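Side-chain contacts in START domain-containing protein 10 (PDB 6SER), which binds phosphatidylcholine and phosphatidylethanolamine and transfers them between membranes, preferring lipids with a saturated sn-1 chain and an unsaturated sn-2 chain: residues A[150-153]-A[154-157]; A[246-249]-A[250-253]. All coordinates share one frame; numbering follows the deposited sequence.

Contact 1 (A[150-153]-A[154-157]); sequences VKHP and KYPP
His152 and Tyr155 bring their rings together in a T-shaped pair. The edge of Tyr155 points at one face of His152, with centroids 5.2 Å apart and planes at 88°. CD2 of Tyr155 comes closest, 3.5 Å from His152 ND1, and CE2 lies beside it toward the rim of the imidazole.

Two hydrogen bonds cross the contact. The backbone N of Lys154 donates to ND1 of His152 at 3.1 Å, within the imidazole plane. ND1 is therefore the acceptor, and the bond helps fix the rotation of the ring. CG of His152 stands anti to its backbone N (chi1 -174°), which carries the ring over toward Lys154. Tyr155 N donates to His152 O at 2.7 Å and closes a type I beta turn from His152 to Tyr155. The turn begins the loop between strands 142-151 and 161-175 of the START-domain sheet. Water 1 adds a bridge, accepting from His152 N and donating to Tyr155 O.

The remaining contact is packing. The Lys154 chain kinks near its end and brings CE to 3.4 Å from His152 CE1. Beyond the turn, His152 touches Ile105 and Leu247. Tyr155 lies on Phe103, Ile105 and Ile131.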
ATOM      1  N   VAL A 150      -3.479  -0.773 -12.049  1.00 26.00           N
ATOM      2  CA  VAL A 150      -4.434  -0.419 -13.085  1.00 32.28           C
ATOM      3  C   VAL A 150      -3.643   0.185 -14.239  1.00 27.79           C
ATOM      4  O   VAL A 150      -2.464   0.515 -14.101  1.00 27.35           O
ATOM      5  CB  VAL A 150      -5.504   0.553 -12.533  1.00 34.89           C
ATOM      6  CG1 VAL A 150      -5.003   1.996 -12.576  1.00 22.87           C
ATOM      7  CG2 VAL A 150      -6.796   0.397 -13.270  1.00 44.53           C
ATOM      8  N   LYS A 151      -4.281   0.324 -15.395  1.00 26.29           N
ATOM      9  CA  LYS A 151      -3.635   0.927 -16.552  1.00 31.63           C
ATOM     10  C   LYS A 151      -4.267   2.276 -16.846  1.00 29.58           C
ATOM     11  O   LYS A 151      -5.496   2.391 -16.918  1.00 29.97           O
ATOM     12  CB  LYS A 151      -3.724   0.013 -17.777  1.00 40.39           C
ATOM     13  CG  LYS A 151      -2.974  -1.297 -17.600  1.00 39.79           C
ATOM     14  CD  LYS A 151      -3.182  -2.228 -18.791  1.00 46.97           C
ATOM     15  CE  LYS A 151      -1.928  -2.397 -19.610  1.00 55.56           C
ATOM     16  NZ  LYS A 151      -1.988  -3.660 -20.404  1.00 52.86           N
ATOM     17  N   HIS A 152      -3.423   3.292 -16.990  1.00 32.03           N
ATOM     18  CA  HIS A 152      -3.860   4.633 -17.333  1.00 35.54           C
ATOM     19  C   HIS A 152      -3.246   5.010 -18.673  1.00 38.26           C
ATOM     20  O   HIS A 152      -2.010   5.001 -18.797  1.00 32.84           O
ATOM     21  CB  HIS A 152      -3.448   5.625 -16.244  1.00 29.99           C
ATOM     22  CG  HIS A 152      -3.978   7.007 -16.450  1.00 37.88           C
ATOM     23  ND1 HIS A 152      -3.667   7.767 -17.557  1.00 38.40           N
ATOM     24  CD2 HIS A 152      -4.794   7.772 -15.684  1.00 41.16           C
ATOM     25  CE1 HIS A 152      -4.269   8.938 -17.467  1.00 40.64           C
ATOM     26  NE2 HIS A 152      -4.961   8.966 -16.339  1.00 41.21           N
ATOM     27  N   PRO A 153      -4.053   5.370 -19.680  1.00 37.87           N
ATOM     28  CA  PRO A 153      -3.520   5.498 -21.050  1.00 40.28           C
ATOM     29  C   PRO A 153      -2.361   6.469 -21.174  1.00 37.81           C
ATOM     30  O   PRO A 153      -1.535   6.314 -22.075  1.00 42.08           O
ATOM     31  CB  PRO A 153      -4.737   5.977 -21.857  1.00 43.44           C
ATOM     32  CG  PRO A 153      -5.922   5.666 -21.015  1.00 40.47           C
ATOM     33  CD  PRO A 153      -5.466   5.770 -19.597  1.00 43.14           C
ATOM     34  N   LYS A 154      -2.250   7.451 -20.294  1.00 30.28           N
ATOM     35  CA  LYS A 154      -1.133   8.380 -20.362  1.00 29.40           C
ATOM     36  C   LYS A 154       0.077   7.917 -19.563  1.00 34.06           C
ATOM     37  O   LYS A 154       1.079   8.635 -19.503  1.00 29.68           O
ATOM     38  CB  LYS A 154      -1.583   9.760 -19.876  1.00 40.43           C
ATOM     39  CG  LYS A 154      -2.845  10.255 -20.568  1.00 44.07           C
ATOM     40  CD  LYS A 154      -3.167  11.693 -20.174  1.00 69.49           C
ATOM     41  CE  LYS A 154      -4.413  11.779 -19.253  1.00 67.68           C
ATOM     42  NZ  LYS A 154      -5.584  11.109 -19.858  1.00 72.30           N
ATOM     43  N   TYR A 155       0.025   6.742 -18.943  1.00 34.06           N
ATOM     44  CA  TYR A 155       1.149   6.227 -18.166  1.00 33.98           C
ATOM     45  C   TYR A 155       1.488   4.820 -18.638  1.00 34.98           C
ATOM     46  O   TYR A 155       1.343   3.848 -17.887  1.00 32.97           O
ATOM     47  CB  TYR A 155       0.841   6.269 -16.668  1.00 33.62           C
ATOM     48  CG  TYR A 155       0.734   7.686 -16.161  1.00 37.68           C
ATOM     49  CD1 TYR A 155       1.804   8.306 -15.529  1.00 37.95           C
ATOM     50  CD2 TYR A 155      -0.425   8.423 -16.356  1.00 33.05           C
ATOM     51  CE1 TYR A 155       1.712   9.610 -15.095  1.00 29.05           C
ATOM     52  CE2 TYR A 155      -0.523   9.725 -15.928  1.00 30.62           C
ATOM     53  CZ  TYR A 155       0.538  10.314 -15.295  1.00 31.10           C
ATOM     54  OH  TYR A 155       0.408  11.624 -14.875  1.00 43.92           O
ATOM     55  N   PRO A 156       1.965   4.676 -19.876  1.00 34.50           N
ATOM     56  CA  PRO A 156       2.399   3.360 -20.351  1.00 36.11           C
ATOM     57  C   PRO A 156       3.720   2.982 -19.709  1.00 29.01           C
ATOM     58  O   PRO A 156       4.388   3.835 -19.105  1.00 31.90           O
ATOM     59  CB  PRO A 156       2.546   3.568 -21.867  1.00 32.99           C
ATOM     60  CG  PRO A 156       2.969   4.992 -21.979  1.00 36.01           C
ATOM     61  CD  PRO A 156       2.264   5.734 -20.863  1.00 29.52           C
ATOM     62  N   PRO A 157       4.138   1.721 -19.810  1.00 35.35           N
ATOM     63  CA  PRO A 157       5.450   1.347 -19.273  1.00 31.63           C
ATOM     64  C   PRO A 157       6.562   2.201 -19.867  1.00 38.26           C
ATOM     65  O   PRO A 157       6.500   2.637 -21.018  1.00 36.71           O
ATOM     66  CB  PRO A 157       5.603  -0.123 -19.694  1.00 41.28           C
ATOM     67  CG  PRO A 157       4.197  -0.614 -19.899  1.00 38.80           C
ATOM     68  CD  PRO A 157       3.442   0.575 -20.427  1.00 33.39           C
TER
HETATM   69  O   HOH W   1      -0.700   2.327 -17.127  1.00 38.39           O

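Contact 2 (A[246-249]-A[250-253]); sequences SLAL and SELS
Between Ala248 and Leu252 the backbone coils into a short 3-10 turn, with Glu251 N donating to Ala248 O at 3.1 Å and Leu252 N to Leu249 O at 3.2 Å.

Glu251 reaches back over the start of this turn. Its CG is anti to its own carbonyl carbon (chi1 -69°), and from CG on the chain is nearly straight as far as the carboxylate. Carboxylate atom OE1 accepts from Ala248 N, met nearly along the C-O bond direction. The 2.5 Å modelled between Ala248 N and Glu251 OE1 is very short, so the exact length of the bond is doubtful. The methyl CB of Ala248 lies 3.3 Å from Glu251 OE1. Leu247 crosses the carboxylate at a slant, its CD2 3.6 Å from Glu251 CD.

The other branch of Leu247 serves a different neighbour. Leu247 CD1 packs 3.8 Å from CD2 of Leu252, the two side chains crossing at about a right angle. Leu247 also touches Ala106, while Leu252 rests on Leu108, Val150 and Val22. Leu249 packs on Val22 and Val24.

One glutamate oxygen thus takes the N-H of Ala248, just ahead of the turn, and so gives this backbone group an acceptor at a surface site.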
ATOM      1  N   SER A 246     -10.465  14.890 -12.297  1.00 34.80           N
ATOM      2  CA  SER A 246     -11.313  13.719 -12.139  1.00 31.61           C
ATOM      3  C   SER A 246     -11.235  12.825 -13.370  1.00 37.19           C
ATOM      4  O   SER A 246     -10.915  13.277 -14.470  1.00 39.18           O
ATOM      5  CB  SER A 246     -12.763  14.130 -11.886  1.00 30.85           C
ATOM      6  OG  SER A 246     -12.893  14.785 -10.628  1.00 46.59           O
ATOM      7  N   LEU A 247     -11.543  11.547 -13.167  1.00 34.14           N
ATOM      8  CA  LEU A 247     -11.479  10.510 -14.188  1.00 30.60           C
ATOM      9  C   LEU A 247     -12.756   9.684 -14.174  1.00 34.73           C
ATOM     10  O   LEU A 247     -13.326   9.413 -13.107  1.00 34.27           O
ATOM     11  CB  LEU A 247     -10.311   9.541 -13.941  1.00 39.93           C
ATOM     12  CG  LEU A 247      -8.945   9.639 -14.604  1.00 48.57           C
ATOM     13  CD1 LEU A 247      -8.194   8.334 -14.360  1.00 37.30           C
ATOM     14  CD2 LEU A 247      -9.069   9.938 -16.085  1.00 48.31           C
ATOM     15  N   ALA A 248     -13.175   9.236 -15.356  1.00 33.24           N
ATOM     16  CA  ALA A 248     -14.196   8.201 -15.452  1.00 28.80           C
ATOM     17  C   ALA A 248     -13.543   6.836 -15.308  1.00 31.98           C
ATOM     18  O   ALA A 248     -12.416   6.621 -15.763  1.00 30.33           O
ATOM     19  CB  ALA A 248     -14.954   8.267 -16.778  1.00 30.91           C
ATOM     20  N   LEU A 249     -14.270   5.916 -14.673  1.00 31.24           N
ATOM     21  CA  LEU A 249     -13.771   4.564 -14.470  1.00 34.42           C
ATOM     22  C   LEU A 249     -13.424   3.886 -15.791  1.00 39.38           C
ATOM     23  O   LEU A 249     -12.470   3.103 -15.854  1.00 39.23           O
ATOM     24  CB  LEU A 249     -14.817   3.758 -13.698  1.00 38.73           C
ATOM     25  CG  LEU A 249     -14.394   2.448 -13.046  1.00 46.47           C
ATOM     26  CD1 LEU A 249     -13.295   2.691 -12.024  1.00 38.68           C
ATOM     27  CD2 LEU A 249     -15.604   1.794 -12.405  1.00 46.66           C
ATOM     28  N   SER A 250     -14.160   4.190 -16.862  1.00 36.84           N
ATOM     29  CA  SER A 250     -13.924   3.513 -18.132  1.00 47.40           C
ATOM     30  C   SER A 250     -12.701   4.038 -18.873  1.00 46.34           C
ATOM     31  O   SER A 250     -12.309   3.442 -19.881  1.00 55.67           O
ATOM     32  CB  SER A 250     -15.154   3.627 -19.033  1.00 45.14           C
ATOM     33  OG  SER A 250     -15.395   4.979 -19.370  1.00 55.18           O
ATOM     34  N   GLU A 251     -12.091   5.130 -18.412  1.00 32.67           N
ATOM     35  CA  GLU A 251     -10.817   5.549 -18.985  1.00 35.93           C
ATOM     36  C   GLU A 251      -9.646   4.702 -18.492  1.00 38.11           C
ATOM     37  O   GLU A 251      -8.535   4.847 -19.013  1.00 37.47           O
ATOM     38  CB  GLU A 251     -10.550   7.024 -18.670  1.00 36.96           C
ATOM     39  CG  GLU A 251     -11.466   8.025 -19.381  1.00 45.53           C
ATOM     40  CD  GLU A 251     -11.464   9.396 -18.698  1.00 62.08           C
ATOM     41  OE1 GLU A 251     -11.936   9.492 -17.541  1.00 62.04           O
ATOM     42  OE2 GLU A 251     -10.976  10.374 -19.307  1.00 57.63           O
ATOM     43  N   LEU A 252      -9.857   3.837 -17.508  1.00 32.52           N
ATOM     44  CA  LEU A 252      -8.814   2.962 -16.997  1.00 36.23           C
ATOM     45  C   LEU A 252      -8.965   1.568 -17.590  1.00 39.30           C
ATOM     46  O   LEU A 252     -10.046   1.171 -18.027  1.00 38.03           O
ATOM     47  CB  LEU A 252      -8.861   2.886 -15.467  1.00 35.44           C
ATOM     48  CG  LEU A 252      -8.632   4.211 -14.737  1.00 33.65           C
ATOM     49  CD1 LEU A 252      -8.917   4.067 -13.245  1.00 27.22           C
ATOM     50  CD2 LEU A 252      -7.216   4.713 -14.978  1.00 26.41           C
ATOM     51  N   SER A 253      -7.858   0.828 -17.610  1.00 34.25           N
ATOM     52  CA  SER A 253      -7.851  -0.550 -18.080  1.00 40.00           C
ATOM     53  C   SER A 253      -7.297  -1.462 -16.998  1.00 32.55           C
ATOM     54  O   SER A 253      -6.515  -1.042 -16.140  1.00 39.24           O
ATOM     55  CB  SER A 253      -7.020  -0.718 -19.364  1.00 31.39           C
ATOM     56  OG  SER A 253      -7.753  -0.294 -20.489  1.00 44.44           O
TER

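Overall arrangement
Contact 1 comes first along the chain and contact 2 follows much later, after the long helix 197-227. In space their centres are only 11 Å apart, on the same side of the chain's centre. They meet where strand 142-151 pairs antiparallel with the short strand 253-254. Lys151 N lies 2.7 Å from Ser253 O, a probable hydrogen bond. Close by, Pro153 CD packs 3.3 Å from Glu251 O. Both contacts also rest on strand 99-109. The segment after helix 197-227 thereby returns to strands 99-109 and 142-151 of the START-domain sheet, the fold that carries the lipid in this transfer protein.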